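PDB 1EDG: endoglucanase A from Clostridium cellulolyticum, which hydrolyses internal beta-1,4-glucosidic bonds of cellulose as an endoglucanase of glycoside hydrolase family 5. Local coordinates for residues 17-21 and 22-26; 320-323 and 324-328; 276-279 and 280-283. One frame throughout, in Å; residues are numbered along the deposited sequence.

Contact 1 (17-21 and 22-26); sequences IPNND and GMNFV
Asn-24 folds back from the first turn of its helix onto Asn-19 and Asn-20. CB lies 3.4 Å from Asn-20 O, the carbonyl that also takes the backbone N-H of Asn-24. CG lies 3.3 Å from the same oxygen, and at the tip ND2 gives a nearly straight bond of 2.9 Å to Asn-19 OD1 (172° at the hydrogen). The acceptor lies in the amide plane of Asn-24, whereas ND2 stands above the carbonyl plane of Asn-19, the amides 77° apart. The chain here enters helix 21-29, which precedes the first strand of the family 5 TIM barrel and lies against the segments leading into strands 219-222 and 303-308, with Phe-25 stacked on Tyr-218 and Val-26 touching Pro-302. Asn-20 is its N-cap. With its CG between the backbone N and the carbonyl carbon (chi1 67°), Asn-20 turns OD1 onto Met-23 N at 2.8 Å, almost straight on from C=O. Its ND2 donates to Gly-300 O, so both ends fix the amide's rotation. Met-23 folds at chi2 and chi3: its CG is 3.3 Å from Asn-20 OD1, and CE meets Ile-17 CG2 at 3.8 Å, the side chains crossing at about a right angle.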
ATOM      1  N   ILE A  17     -12.847 -12.572 -14.900  1.00 15.66           N
ATOM      2  CA  ILE A  17     -11.424 -12.293 -14.732  1.00 16.63           C
ATOM      3  C   ILE A  17     -10.654 -13.475 -15.324  1.00 14.81           C
ATOM      4  O   ILE A  17     -10.983 -14.630 -15.055  1.00 16.68           O
ATOM      5  CB  ILE A  17     -11.043 -12.097 -13.219  1.00 18.72           C
ATOM      6  CG1 ILE A  17     -11.384 -10.677 -12.761  1.00 20.55           C
ATOM      7  CG2 ILE A  17      -9.558 -12.349 -12.981  1.00 18.63           C
ATOM      8  CD1 ILE A  17     -12.694 -10.572 -12.069  1.00 24.33           C
ATOM      9  N   PRO A  18      -9.633 -13.204 -16.158  1.00 14.05           N
ATOM     10  CA  PRO A  18      -8.826 -14.257 -16.785  1.00 13.20           C
ATOM     11  C   PRO A  18      -8.148 -15.169 -15.767  1.00 13.60           C
ATOM     12  O   PRO A  18      -7.649 -14.706 -14.741  1.00 14.65           O
ATOM     13  CB  PRO A  18      -7.786 -13.462 -17.577  1.00 13.99           C
ATOM     14  CG  PRO A  18      -8.508 -12.207 -17.925  1.00 14.21           C
ATOM     15  CD  PRO A  18      -9.218 -11.873 -16.637  1.00 13.38           C
ATOM     16  N   ASN A  19      -8.132 -16.463 -16.060  1.00 13.02           N
ATOM     17  CA  ASN A  19      -7.506 -17.445 -15.182  1.00 13.66           C
ATOM     18  C   ASN A  19      -6.023 -17.553 -15.552  1.00 13.62           C
ATOM     19  O   ASN A  19      -5.622 -18.457 -16.282  1.00 16.39           O
ATOM     20  CB  ASN A  19      -8.214 -18.804 -15.337  1.00 14.64           C
ATOM     21  CG  ASN A  19      -7.608 -19.894 -14.467  1.00 18.68           C
ATOM     22  OD1 ASN A  19      -7.192 -19.646 -13.333  1.00 21.04           O
ATOM     23  ND2 ASN A  19      -7.573 -21.116 -14.988  1.00 16.45           N
ATOM     24  N   ASN A  20      -5.222 -16.587 -15.116  1.00 11.63           N
ATOM     25  CA  ASN A  20      -3.793 -16.622 -15.405  1.00 11.24           C
ATOM     26  C   ASN A  20      -2.976 -16.545 -14.117  1.00 10.65           C
ATOM     27  O   ASN A  20      -3.538 -16.349 -13.036  1.00 10.05           O
ATOM     28  CB  ASN A  20      -3.385 -15.528 -16.414  1.00 12.21           C
ATOM     29  CG  ASN A  20      -3.516 -14.108 -15.861  1.00 13.44           C
ATOM     30  OD1 ASN A  20      -3.430 -13.878 -14.652  1.00 13.77           O
ATOM     31  ND2 ASN A  20      -3.702 -13.145 -16.757  1.00 12.12           N
ATOM     32  N   ASP A  21      -1.662 -16.723 -14.230  1.00 10.93           N
ATOM     33  CA  ASP A  21      -0.778 -16.696 -13.070  1.00 11.92           C
ATOM     34  C   ASP A  21      -0.864 -15.425 -12.247  1.00 12.05           C
ATOM     35  O   ASP A  21      -0.938 -15.491 -11.017  1.00 11.53           O
ATOM     36  CB  ASP A  21       0.675 -16.918 -13.488  1.00 15.61           C
ATOM     37  CG  ASP A  21       0.971 -18.360 -13.861  1.00 20.10           C
ATOM     38  OD1 ASP A  21       0.190 -19.273 -13.493  1.00 20.76           O
ATOM     39  OD2 ASP A  21       2.001 -18.578 -14.526  1.00 22.57           O
ATOM     40  N   GLY A  22      -0.866 -14.278 -12.919  1.00 10.61           N
ATOM     41  CA  GLY A  22      -0.932 -13.001 -12.232  1.00 10.18           C
ATOM     42  C   GLY A  22      -2.171 -12.806 -11.379  1.00 11.15           C
ATOM     43  O   GLY A  22      -2.063 -12.456 -10.199  1.00 10.67           O
ATOM     44  N   MET A  23      -3.351 -13.031 -11.950  1.00 10.12           N
ATOM     45  CA  MET A  23      -4.601 -12.860 -11.210  1.00 10.82           C
ATOM     46  C   MET A  23      -4.734 -13.897 -10.094  1.00 10.51           C
ATOM     47  O   MET A  23      -5.282 -13.600  -9.034  1.00 10.61           O
ATOM     48  CB  MET A  23      -5.810 -12.917 -12.152  1.00 10.95           C
ATOM     49  CG  MET A  23      -5.759 -11.908 -13.302  1.00  9.97           C
ATOM     50  SD  MET A  23      -5.440 -10.205 -12.745  1.00 11.85           S
ATOM     51  CE  MET A  23      -6.937  -9.829 -11.862  1.00 10.87           C
ATOM     52  N   ASN A  24      -4.231 -15.108 -10.327  1.00 10.04           N
ATOM     53  CA  ASN A  24      -4.288 -16.165  -9.317  1.00 10.40           C
ATOM     54  C   ASN A  24      -3.330 -15.856  -8.164  1.00 10.30           C
ATOM     55  O   ASN A  24      -3.614 -16.170  -7.001  1.00 10.32           O
ATOM     56  CB  ASN A  24      -3.972 -17.536  -9.930  1.00 13.43           C
ATOM     57  CG  ASN A  24      -5.153 -18.113 -10.707  1.00 16.11           C
ATOM     58  OD1 ASN A  24      -6.297 -18.036 -10.267  1.00 19.31           O
ATOM     59  ND2 ASN A  24      -4.879 -18.670 -11.873  1.00 16.36           N
ATOM     60  N   PHE A  25      -2.210 -15.212  -8.481  1.00  9.92           N
ATOM     61  CA  PHE A  25      -1.230 -14.837  -7.460  1.00  9.71           C
ATOM     62  C   PHE A  25      -1.900 -13.857  -6.485  1.00  9.64           C
ATOM     63  O   PHE A  25      -1.842 -14.035  -5.264  1.00 10.34           O
ATOM     64  CB  PHE A  25      -0.006 -14.193  -8.113  1.00 10.07           C
ATOM     65  CG  PHE A  25       1.018 -13.695  -7.131  1.00  9.81           C
ATOM     66  CD1 PHE A  25       1.900 -14.578  -6.519  1.00 11.18           C
ATOM     67  CD2 PHE A  25       1.108 -12.338  -6.826  1.00 10.41           C
ATOM     68  CE1 PHE A  25       2.867 -14.114  -5.614  1.00  9.80           C
ATOM     69  CE2 PHE A  25       2.065 -11.862  -5.928  1.00  9.85           C
ATOM     70  CZ  PHE A  25       2.944 -12.751  -5.323  1.00 10.90           C
ATOM     71  N   VAL A  26      -2.569 -12.846  -7.034  1.00 10.09           N
ATOM     72  CA  VAL A  26      -3.264 -11.846  -6.223  1.00 11.83           C
ATOM     73  C   VAL A  26      -4.357 -12.472  -5.333  1.00 12.90           C
ATOM     74  O   VAL A  26      -4.506 -12.098  -4.165  1.00 11.44           O
ATOM     75  CB  VAL A  26      -3.828 -10.702  -7.121  1.00 13.04           C
ATOM     76  CG1 VAL A  26      -4.804  -9.828  -6.356  1.00 15.26           C
ATOM     77  CG2 VAL A  26      -2.678  -9.853  -7.628  1.00 13.46           C
TER

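Contact 2 (320-323 and 324-328); sequences VEYM and SYYVA
Tyr-322 and Tyr-326 both place CG anti to the backbone N (chi1 169° and -170°), and because they stand one helical turn apart this sends their rings out side by side in the same direction. They belong to helix 316-332, the helical part of the beta-alpha-beta unit that joins strands 303-308 and 336-339 of the TIM barrel. The rings are oblique to each other, with planes at 57° and centroids 5.8 Å apart; Tyr-322 OH comes nearest, 3.6 Å from Tyr-326 CD2, with Tyr-322 CZ behind it at 3.9 Å from the same atom. Each hydroxyl is hydrogen-bonded to a backbone carbonyl of the loop after strand 249-254, Tyr-322 OH to Cys-257 O and Tyr-326 OH to Ala-255 O, which satisfies two buried polar ends and holds the end of each ring in place. Phe-261 and Trp-274 meet the Tyr-322 ring in edge-to-face pairs. At the base of the two side chains the helix keeps its regular backbone bond, Tyr-326 N to Tyr-322 O, 2.9 Å. Met-323, bent at chi2 and chi3, packs against Ile-367 and Met-371 of helix 365-374 and Cys-308 of strand 303-308. Ser-324 is buried too, and its hydroxyl turns back along the helix to a carbonyl already used by its own backbone: Val-320 O takes Ser-324 N at 3.0 Å and Ser-324 OG at 2.9 Å, the two donors arriving from opposite faces of the carbonyl plane.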
ATOM      1  N   VAL A 320     -18.574  -0.479   9.372  1.00 10.98           N
ATOM      2  CA  VAL A 320     -18.652  -1.914   9.088  1.00 11.26           C
ATOM      3  C   VAL A 320     -19.276  -2.095   7.696  1.00  9.64           C
ATOM      4  O   VAL A 320     -18.769  -2.857   6.864  1.00 11.03           O
ATOM      5  CB  VAL A 320     -19.515  -2.669  10.135  1.00 11.11           C
ATOM      6  CG1 VAL A 320     -19.720  -4.124   9.700  1.00 11.24           C
ATOM      7  CG2 VAL A 320     -18.835  -2.629  11.502  1.00 11.05           C
ATOM      8  N   GLU A 321     -20.354  -1.358   7.439  1.00 10.11           N
ATOM      9  CA  GLU A 321     -21.048  -1.423   6.154  1.00 11.19           C
ATOM     10  C   GLU A 321     -20.162  -0.942   4.998  1.00 11.96           C
ATOM     11  O   GLU A 321     -20.060  -1.614   3.963  1.00 11.13           O
ATOM     12  CB  GLU A 321     -22.354  -0.626   6.222  1.00 12.23           C
ATOM     13  CG  GLU A 321     -23.395  -1.272   7.138  1.00 14.25           C
ATOM     14  CD  GLU A 321     -24.572  -0.368   7.446  1.00 17.88           C
ATOM     15  OE1 GLU A 321     -24.399   0.868   7.469  1.00 18.26           O
ATOM     16  OE2 GLU A 321     -25.677  -0.897   7.685  1.00 19.36           O
ATOM     17  N   TYR A 322     -19.486   0.188   5.200  1.00 11.97           N
ATOM     18  CA  TYR A 322     -18.594   0.750   4.187  1.00  9.96           C
ATOM     19  C   TYR A 322     -17.437  -0.194   3.849  1.00  9.21           C
ATOM     20  O   TYR A 322     -17.207  -0.497   2.675  1.00  9.68           O
ATOM     21  CB  TYR A 322     -18.063   2.123   4.637  1.00  9.97           C
ATOM     22  CG  TYR A 322     -16.921   2.674   3.796  1.00 11.60           C
ATOM     23  CD1 TYR A 322     -17.163   3.312   2.574  1.00 11.59           C
ATOM     24  CD2 TYR A 322     -15.598   2.560   4.227  1.00 11.57           C
ATOM     25  CE1 TYR A 322     -16.106   3.823   1.806  1.00 12.08           C
ATOM     26  CE2 TYR A 322     -14.542   3.062   3.474  1.00 11.66           C
ATOM     27  CZ  TYR A 322     -14.798   3.691   2.270  1.00 11.99           C
ATOM     28  OH  TYR A 322     -13.737   4.184   1.543  1.00 12.76           O
ATOM     29  N   MET A 323     -16.713  -0.677   4.855  1.00  8.63           N
ATOM     30  CA  MET A 323     -15.586  -1.570   4.582  1.00 10.00           C
ATOM     31  C   MET A 323     -16.010  -2.895   3.942  1.00 11.21           C
ATOM     32  O   MET A 323     -15.313  -3.417   3.063  1.00 10.92           O
ATOM     33  CB  MET A 323     -14.738  -1.818   5.835  1.00 10.65           C
ATOM     34  CG  MET A 323     -13.933  -0.595   6.307  1.00 12.16           C
ATOM     35  SD  MET A 323     -12.949   0.214   4.982  1.00 14.40           S
ATOM     36  CE  MET A 323     -11.806  -1.096   4.516  1.00 13.74           C
ATOM     37  N   SER A 324     -17.151  -3.434   4.375  1.00  9.73           N
ATOM     38  CA  SER A 324     -17.668  -4.694   3.814  1.00 10.34           C
ATOM     39  C   SER A 324     -17.985  -4.539   2.325  1.00  8.74           C
ATOM     40  O   SER A 324     -17.587  -5.375   1.504  1.00  9.35           O
ATOM     41  CB  SER A 324     -18.929  -5.161   4.566  1.00  9.62           C
ATOM     42  OG  SER A 324     -18.614  -5.570   5.887  1.00 11.25           O
ATOM     43  N   TYR A 325     -18.692  -3.461   1.997  1.00  7.31           N
ATOM     44  CA  TYR A 325     -19.075  -3.150   0.621  1.00  9.11           C
ATOM     45  C   TYR A 325     -17.830  -2.894  -0.246  1.00  9.44           C
ATOM     46  O   TYR A 325     -17.731  -3.388  -1.373  1.00  9.07           O
ATOM     47  CB  TYR A 325     -19.986  -1.922   0.623  1.00 10.26           C
ATOM     48  CG  TYR A 325     -20.511  -1.509  -0.738  1.00 12.67           C
ATOM     49  CD1 TYR A 325     -21.665  -2.085  -1.266  1.00 11.54           C
ATOM     50  CD2 TYR A 325     -19.879  -0.503  -1.472  1.00 13.08           C
ATOM     51  CE1 TYR A 325     -22.182  -1.667  -2.488  1.00 13.80           C
ATOM     52  CE2 TYR A 325     -20.387  -0.076  -2.696  1.00 13.50           C
ATOM     53  CZ  TYR A 325     -21.538  -0.660  -3.198  1.00 14.32           C
ATOM     54  OH  TYR A 325     -22.042  -0.223  -4.401  1.00 15.30           O
ATOM     55  N   TYR A 326     -16.890  -2.121   0.293  1.00  8.47           N
ATOM     56  CA  TYR A 326     -15.644  -1.789  -0.393  1.00  7.49           C
ATOM     57  C   TYR A 326     -14.890  -3.069  -0.788  1.00  6.82           C
ATOM     58  O   TYR A 326     -14.531  -3.261  -1.954  1.00  8.25           O
ATOM     59  CB  TYR A 326     -14.775  -0.903   0.527  1.00  7.49           C
ATOM     60  CG  TYR A 326     -13.557  -0.272  -0.123  1.00  9.66           C
ATOM     61  CD1 TYR A 326     -12.434  -1.040  -0.446  1.00  8.85           C
ATOM     62  CD2 TYR A 326     -13.519   1.101  -0.392  1.00 10.24           C
ATOM     63  CE1 TYR A 326     -11.301  -0.459  -1.019  1.00  9.42           C
ATOM     64  CE2 TYR A 326     -12.386   1.694  -0.964  1.00  9.40           C
ATOM     65  CZ  TYR A 326     -11.281   0.906  -1.273  1.00  9.55           C
ATOM     66  OH  TYR A 326     -10.153   1.476  -1.814  1.00  9.74           O
ATOM     67  N   VAL A 327     -14.675  -3.957   0.177  1.00  6.55           N
ATOM     68  CA  VAL A 327     -13.954  -5.202  -0.086  1.00  7.99           C
ATOM     69  C   VAL A 327     -14.707  -6.125  -1.056  1.00  9.36           C
ATOM     70  O   VAL A 327     -14.101  -6.703  -1.955  1.00  9.30           O
ATOM     71  CB  VAL A 327     -13.625  -5.956   1.233  1.00  9.46           C
ATOM     72  CG1 VAL A 327     -12.986  -7.304   0.927  1.00  8.59           C
ATOM     73  CG2 VAL A 327     -12.676  -5.107   2.097  1.00  8.12           C
ATOM     74  N   ALA A 328     -16.022  -6.244  -0.879  1.00  7.72           N
ATOM     75  CA  ALA A 328     -16.841  -7.086  -1.752  1.00  8.20           C
ATOM     76  C   ALA A 328     -16.791  -6.600  -3.202  1.00  8.35           C
ATOM     77  O   ALA A 328     -16.638  -7.402  -4.124  1.00 10.39           O
ATOM     78  CB  ALA A 328     -18.283  -7.121  -1.257  1.00  8.70           C
TER

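Contact 3 (276-279 and 280-283); sequences INDS and KDQS
Ser-279 O is gripped twice by Ser-283, through N and through OG, each at 2.9 Å and from opposite faces of the carbonyl plane. The hydroxyl thus doubles the first-turn bond of helix 279-297. Asp-278 is the N-cap of this helix. Its CG stands trans to the backbone N (chi1 178°), which carries OD2 round to accept from Asp-281 N at 3.0 Å; the N-H comes from the anti side and 32° out of the carboxylate plane. OD2 also comes within 3.7 Å of Asp-281 OD2, a pairing of like charges probably eased by the N-H groups of the helix start and by the bond that Asp-281 OD2 accepts from Asn-275 N. Gln-282 bridges back past the cap. Its backbone N binds Asp-278 O, while the side chain, extended beyond CG, passes CG 3.3 Å from that same oxygen and ends with NE2 on Ile-276 O at 2.7 Å, the acceptor close to the amide plane. The incoming loop is thereby tied to the first turn through three acceptors, Ile-276 O, Asp-278 O and Asp-278 OD2. All this lies at the surface, on the outer layer of the barrel, against the next barrel helix, 316-332.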
ATOM      1  N   ILE A 276     -25.161   2.802   2.453  1.00 17.98           N
ATOM      2  CA  ILE A 276     -24.983   1.643   1.580  1.00 17.91           C
ATOM      3  C   ILE A 276     -26.173   1.446   0.632  1.00 19.18           C
ATOM      4  O   ILE A 276     -26.044   0.816  -0.417  1.00 18.06           O
ATOM      5  CB  ILE A 276     -24.739   0.344   2.422  1.00 17.31           C
ATOM      6  CG1 ILE A 276     -24.197  -0.781   1.532  1.00 16.03           C
ATOM      7  CG2 ILE A 276     -26.020  -0.088   3.139  1.00 15.52           C
ATOM      8  CD1 ILE A 276     -23.791  -2.026   2.292  1.00 16.95           C
ATOM      9  N   ASN A 277     -27.321   2.010   0.993  1.00 20.94           N
ATOM     10  CA  ASN A 277     -28.536   1.884   0.187  1.00 24.21           C
ATOM     11  C   ASN A 277     -28.702   3.002  -0.832  1.00 23.75           C
ATOM     12  O   ASN A 277     -29.589   2.941  -1.678  1.00 26.81           O
ATOM     13  CB  ASN A 277     -29.775   1.851   1.090  1.00 24.15           C
ATOM     14  CG  ASN A 277     -29.718   0.739   2.113  1.00 25.38           C
ATOM     15  OD1 ASN A 277     -29.696  -0.443   1.764  1.00 26.33           O
ATOM     16  ND2 ASN A 277     -29.679   1.110   3.385  1.00 26.30           N
ATOM     17  N   ASP A 278     -27.854   4.021  -0.751  1.00 24.36           N
ATOM     18  CA  ASP A 278     -27.933   5.157  -1.659  1.00 24.04           C
ATOM     19  C   ASP A 278     -27.008   4.976  -2.861  1.00 23.61           C
ATOM     20  O   ASP A 278     -25.797   4.842  -2.705  1.00 22.85           O
ATOM     21  CB  ASP A 278     -27.587   6.438  -0.898  1.00 26.89           C
ATOM     22  CG  ASP A 278     -27.606   7.662  -1.780  1.00 30.24           C
ATOM     23  OD1 ASP A 278     -28.698   8.079  -2.215  1.00 33.95           O
ATOM     24  OD2 ASP A 278     -26.520   8.208  -2.050  1.00 33.08           O
ATOM     25  N   SER A 279     -27.574   5.035  -4.061  1.00 23.32           N
ATOM     26  CA  SER A 279     -26.802   4.856  -5.288  1.00 24.62           C
ATOM     27  C   SER A 279     -25.634   5.830  -5.438  1.00 24.44           C
ATOM     28  O   SER A 279     -24.575   5.457  -5.949  1.00 24.84           O
ATOM     29  CB  SER A 279     -27.713   4.938  -6.508  1.00 26.00           C
ATOM     30  OG  SER A 279     -28.207   6.254  -6.679  1.00 31.52           O
ATOM     31  N   LYS A 280     -25.825   7.077  -5.018  1.00 24.73           N
ATOM     32  CA  LYS A 280     -24.757   8.070  -5.107  1.00 25.89           C
ATOM     33  C   LYS A 280     -23.582   7.673  -4.219  1.00 23.95           C
ATOM     34  O   LYS A 280     -22.429   7.713  -4.653  1.00 23.00           O
ATOM     35  CB  LYS A 280     -25.255   9.465  -4.726  1.00 29.75           C
ATOM     36  CG  LYS A 280     -25.972  10.194  -5.845  1.00 36.05           C
ATOM     37  CD  LYS A 280     -27.285   9.520  -6.223  1.00 40.35           C
ATOM     38  CE  LYS A 280     -27.864  10.132  -7.494  1.00 43.48           C
ATOM     39  NZ  LYS A 280     -28.051  11.610  -7.371  1.00 45.98           N
ATOM     40  N   ASP A 281     -23.882   7.253  -2.992  1.00 21.34           N
ATOM     41  CA  ASP A 281     -22.844   6.839  -2.053  1.00 19.73           C
ATOM     42  C   ASP A 281     -22.154   5.583  -2.559  1.00 17.87           C
ATOM     43  O   ASP A 281     -20.939   5.444  -2.419  1.00 17.74           O
ATOM     44  CB  ASP A 281     -23.428   6.614  -0.656  1.00 21.50           C
ATOM     45  CG  ASP A 281     -23.741   7.920   0.063  1.00 24.06           C
ATOM     46  OD1 ASP A 281     -23.241   8.985  -0.363  1.00 26.66           O
ATOM     47  OD2 ASP A 281     -24.482   7.887   1.062  1.00 23.18           O
ATOM     48  N   GLN A 282     -22.925   4.687  -3.170  1.00 15.79           N
ATOM     49  CA  GLN A 282     -22.376   3.456  -3.731  1.00 16.85           C
ATOM     50  C   GLN A 282     -21.386   3.814  -4.839  1.00 16.13           C
ATOM     51  O   GLN A 282     -20.272   3.282  -4.894  1.00 14.02           O
ATOM     52  CB  GLN A 282     -23.493   2.580  -4.305  1.00 17.25           C
ATOM     53  CG  GLN A 282     -24.416   1.944  -3.262  1.00 18.79           C
ATOM     54  CD  GLN A 282     -25.636   1.271  -3.886  1.00 21.12           C
ATOM     55  OE1 GLN A 282     -25.885   1.393  -5.085  1.00 22.62           O
ATOM     56  NE2 GLN A 282     -26.401   0.561  -3.073  1.00 21.11           N
ATOM     57  N   SER A 283     -21.780   4.762  -5.686  1.00 16.84           N
ATOM     58  CA  SER A 283     -20.945   5.214  -6.800  1.00 19.21           C
ATOM     59  C   SER A 283     -19.598   5.783  -6.364  1.00 18.40           C
ATOM     60  O   SER A 283     -18.606   5.661  -7.089  1.00 18.71           O
ATOM     61  CB  SER A 283     -21.690   6.266  -7.630  1.00 22.19           C
ATOM     62  OG  SER A 283     -22.819   5.699  -8.278  1.00 29.53           O
TER

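How the contacts relate
Along the chain the order is contact 1, contact 3, contact 2. Contacts 1 and 3 are helix starts, on helices 21-29 and 279-297, whereas contact 2 lies within helix 316-332. Contacts 2 and 3 are neighbours, their centres 12 Å apart, and they touch where Tyr-325 OH meets Gln-282 CB at 3.2 Å and Tyr-325 CD1 meets Ile-276 CG1; two successive outer helices of the eight-stranded barrel are thus packed together. Contact 1 stands apart at the N-terminal end of the barrel strands, its centre about 23 Å from that of contact 2 and 29 Å from that of contact 3; the other two belong to the surrounding helical layer.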